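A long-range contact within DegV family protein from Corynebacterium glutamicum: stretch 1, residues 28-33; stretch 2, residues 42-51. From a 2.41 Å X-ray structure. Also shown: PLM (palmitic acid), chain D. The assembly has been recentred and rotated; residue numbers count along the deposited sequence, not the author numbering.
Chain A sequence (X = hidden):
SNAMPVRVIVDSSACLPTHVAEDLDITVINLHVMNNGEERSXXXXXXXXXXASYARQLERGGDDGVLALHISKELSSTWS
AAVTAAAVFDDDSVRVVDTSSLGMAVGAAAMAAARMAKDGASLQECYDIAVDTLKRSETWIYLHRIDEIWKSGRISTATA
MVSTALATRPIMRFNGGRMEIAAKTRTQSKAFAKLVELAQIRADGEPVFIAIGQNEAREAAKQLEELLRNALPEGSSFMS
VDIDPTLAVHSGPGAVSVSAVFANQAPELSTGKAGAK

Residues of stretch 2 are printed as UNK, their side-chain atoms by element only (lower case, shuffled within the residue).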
# COMPACT_ATOMS: atom_id res chain seq x y z
N VAL A 28 5.41 -8.99 -8.65
CA VAL A 28 4.11 -8.33 -8.50
C VAL A 28 2.94 -9.23 -9.03
O VAL A 28 2.96 -9.65 -10.17
CB VAL A 28 4.14 -6.93 -9.18
CG1 VAL A 28 2.78 -6.19 -9.01
CG2 VAL A 28 5.34 -6.10 -8.62
N ILE A 29 1.95 -9.54 -8.19
CA ILE A 29 0.74 -10.23 -8.70
C ILE A 29 -0.39 -9.25 -8.77
O ILE A 29 -0.71 -8.61 -7.76
CB ILE A 29 0.24 -11.38 -7.77
CG1 ILE A 29 1.40 -12.13 -7.18
CG2 ILE A 29 -0.68 -12.36 -8.55
CD1 ILE A 29 0.95 -12.96 -6.04
N ASN A 30 -1.02 -9.14 -9.93
CA ASN A 30 -2.14 -8.20 -10.10
C ASN A 30 -3.47 -8.61 -9.48
O ASN A 30 -3.97 -9.71 -9.74
CB ASN A 30 -2.35 -7.92 -11.60
CG ASN A 30 -1.19 -7.16 -12.21
OD1 ASN A 30 -0.40 -6.52 -11.51
ND2 ASN A 30 -1.05 -7.24 -13.52
N LEU A 31 -4.07 -7.71 -8.70
CA LEU A 31 -5.48 -7.85 -8.28
C LEU A 31 -6.40 -7.74 -9.53
O LEU A 31 -5.93 -7.36 -10.60
CB LEU A 31 -5.85 -6.77 -7.27
CG LEU A 31 -4.96 -6.73 -6.03
CD1 LEU A 31 -5.23 -5.49 -5.10
CD2 LEU A 31 -5.11 -8.06 -5.32
N HIS A 32 -7.68 -8.07 -9.40
CA HIS A 32 -8.59 -8.11 -10.56
C HIS A 32 -9.52 -6.90 -10.72
O HIS A 32 -10.14 -6.43 -9.75
CB HIS A 32 -9.43 -9.39 -10.54
CG HIS A 32 -8.59 -10.62 -10.41
ND1 HIS A 32 -7.85 -11.12 -11.45
CD2 HIS A 32 -8.32 -11.40 -9.34
CE1 HIS A 32 -7.17 -12.18 -11.04
NE2 HIS A 32 -7.46 -12.38 -9.77
N VAL A 33 -9.60 -6.43 -11.96
CA VAL A 33 -10.61 -5.47 -12.36
C VAL A 33 -11.55 -6.12 -13.38
O VAL A 33 -11.11 -6.57 -14.43
CB VAL A 33 -9.97 -4.17 -12.93
CG1 VAL A 33 -11.03 -3.28 -13.57
CG2 VAL A 33 -9.28 -3.40 -11.84
N UNK A 42 -13.94 -5.06 -8.61
CA UNK A 42 -12.65 -5.60 -8.27
C UNK A 42 -12.76 -6.86 -7.45
O UNK A 42 -13.77 -7.14 -6.86
c UNK A 42 -11.74 -4.58 -7.56
o UNK A 42 -12.14 -4.41 -6.19
c UNK A 42 -11.75 -3.23 -8.28
N UNK A 43 -11.66 -7.57 -7.37
CA UNK A 43 -11.65 -8.86 -6.75
C UNK A 43 -10.25 -9.11 -6.16
O UNK A 43 -9.22 -8.78 -6.77
o UNK A 43 -11.97 -11.12 -7.37
c UNK A 43 -11.94 -9.84 -7.86
N UNK A 44 -10.20 -9.67 -4.96
CA UNK A 44 -8.92 -10.08 -4.39
C UNK A 44 -8.33 -11.29 -5.09
O UNK A 44 -8.93 -11.83 -6.02
N UNK A 45 -7.13 -11.69 -4.68
CA UNK A 45 -6.50 -12.87 -5.25
C UNK A 45 -7.04 -14.11 -4.60
O UNK A 45 -7.23 -14.12 -3.38
c UNK A 45 -4.32 -11.69 -5.78
c UNK A 45 -5.02 -12.82 -5.01
c UNK A 45 -4.40 -11.93 -7.29
c UNK A 45 -2.88 -11.52 -5.28
N UNK A 46 -7.29 -15.15 -5.40
CA UNK A 46 -7.81 -16.41 -4.89
C UNK A 46 -6.66 -17.23 -4.33
O UNK A 46 -5.54 -17.03 -4.71
c UNK A 46 -8.52 -17.19 -6.01
o UNK A 46 -7.55 -17.75 -6.89
N UNK A 47 -6.94 -18.22 -3.50
CA UNK A 47 -5.85 -18.98 -2.90
C UNK A 47 -5.17 -19.86 -3.97
O UNK A 47 -3.96 -20.13 -3.92
o UNK A 47 -7.35 -20.67 -2.15
c UNK A 47 -6.35 -19.78 -1.70
N UNK A 48 -5.94 -20.27 -4.96
CA UNK A 48 -5.39 -21.01 -6.07
C UNK A 48 -4.29 -20.22 -6.86
O UNK A 48 -3.26 -20.78 -7.22
c UNK A 48 -6.32 -22.59 -7.92
c UNK A 48 -7.47 -22.66 -8.98
c UNK A 48 -6.54 -21.44 -6.98
c UNK A 48 -6.24 -23.87 -7.09
N UNK A 49 -4.50 -18.93 -7.08
CA UNK A 49 -3.57 -18.13 -7.85
C UNK A 49 -2.38 -17.87 -6.97
O UNK A 49 -1.29 -17.70 -7.50
c UNK A 49 -5.89 -15.22 -9.05
o UNK A 49 -5.29 -14.50 -9.90
o UNK A 49 -6.74 -14.75 -8.24
c UNK A 49 -5.43 -16.69 -8.95
c UNK A 49 -4.13 -16.74 -8.22
N UNK A 50 -2.59 -17.77 -5.66
CA UNK A 50 -1.46 -17.53 -4.78
C UNK A 50 -0.60 -18.80 -4.63
O UNK A 50 0.64 -18.71 -4.62
c UNK A 50 -1.90 -16.96 -3.43
c UNK A 50 -2.35 -15.49 -3.53
c UNK A 50 -1.11 -14.59 -3.75
c UNK A 50 -3.11 -15.07 -2.28
N UNK A 51 -1.24 -19.97 -4.57
CA UNK A 51 -0.48 -21.21 -4.49
C UNK A 51 0.47 -21.29 -5.69
O UNK A 51 1.66 -21.59 -5.53
c UNK A 51 -1.38 -22.43 -4.45
C1 PLM D . -10.37 -6.39 -3.79
O1 PLM D . -10.27 -6.98 -2.70
O2 PLM D . -11.48 -6.39 -4.35
C2 PLM D . -9.23 -5.65 -4.43
C3 PLM D . -8.84 -4.49 -3.53
C4 PLM D . -9.74 -3.28 -3.57
C5 PLM D . -9.44 -2.49 -2.30
C6 PLM D . -10.13 -1.15 -2.26
C7 PLM D . -9.81 -0.49 -0.94
C8 PLM D . -10.07 1.03 -0.92
C9 PLM D . -8.99 1.77 -1.70
CA PLM D . -8.85 3.24 -1.27
CB PLM D . -8.15 4.10 -2.31
CC PLM D . -6.71 3.71 -2.67
CD PLM D . -5.71 4.44 -1.79
CE PLM D . -4.36 4.64 -2.45
CF PLM D . -3.28 3.79 -1.75
CG PLM D . -2.50 4.54 -0.68

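Position 42 has a first side-chain carbon that carries one oxygen and one carbon. The CB of position 42 lies 3.3 Å from His-32 O, and its terminal carbon comes near Val-33. That branched, polar pattern is threonine, Thr-42. Its CG2 lies 4.3 Å from Val-33 CG2, and the two residues form a non-hydrogen-bonded antiparallel pair. Thr-42 OG1 donates a hydrogen bond to PLM O2 at 2.8 Å.

Position 43 has one carbon followed by one oxygen. Its CB is 3.7 Å from His-32 CB. A short unbranched side chain ending in oxygen is serine, Ser-43. Its backbone pairs with His-32 in both directions. His-32 N donates to Ser-43 O at 3.1 Å, and Ser-43 N donates to His-32 O at 3.0 Å.

Position 44 has no side-chain atoms, so it is glycine, Gly-44. Its CA is 4.4 Å from Leu-31 CD2. Gly-44 O sits at the edge of the His-32 ring, 3.4 Å from His-32 CD2.

Position 45 has four carbons, forked at the second. They reach Ile-29, Leu-31, His-32 and the backbone oxygen of Asn-30. This is leucine, Leu-45. Its CG lies 3.7 Å from Leu-31 CD2, and its CD2 is 4.0 Å from Ile-29 CG2.

Position 46 has one carbon and one oxygen and does not touch stretch 1. It is serine, Ser-46, the N-cap of the helix that follows.

Position 47 has one carbon and one oxygen, far from stretch 1. It is serine, Ser-47.

Position 48 has four carbons, forked at the second, and is also out of reach. It is leucine, Leu-48.

Position 49 has three carbons in a row, the third carrying two oxygens. Both oxygens come close to the His-32 ring nitrogen NE2. This is glutamate, Glu-49. His-32 NE2 donates to Glu-49 OE1 at 2.9 Å, nearly in line, with a weak bond from His-32 NE2 to Glu-49 OE2 at 3.0 Å. Ser-46 N also donates to Glu-49 OE1 at 2.9 Å, and Glu-49 N donates to Ser-46 OG at 3.3 Å, the capping bond.

Position 50 has four carbons, forked at the second, and touches Ile-29. It is leucine, Leu-50. Its CD2 is 3.5 Å from Ile-29 CD1.

Position 51 has one carbon and lies out of reach. It is alanine, Ala-51.

A short antiparallel pairing joins the strands. Ile-29 and Leu-31 pack against Leu-45, and Ile-29 extends the apolar contact to Leu-50. Glu-49 ties the helix start to His-32. Together they bury 477 Å².

Stretch 2 42-51: TSGLSSLELA
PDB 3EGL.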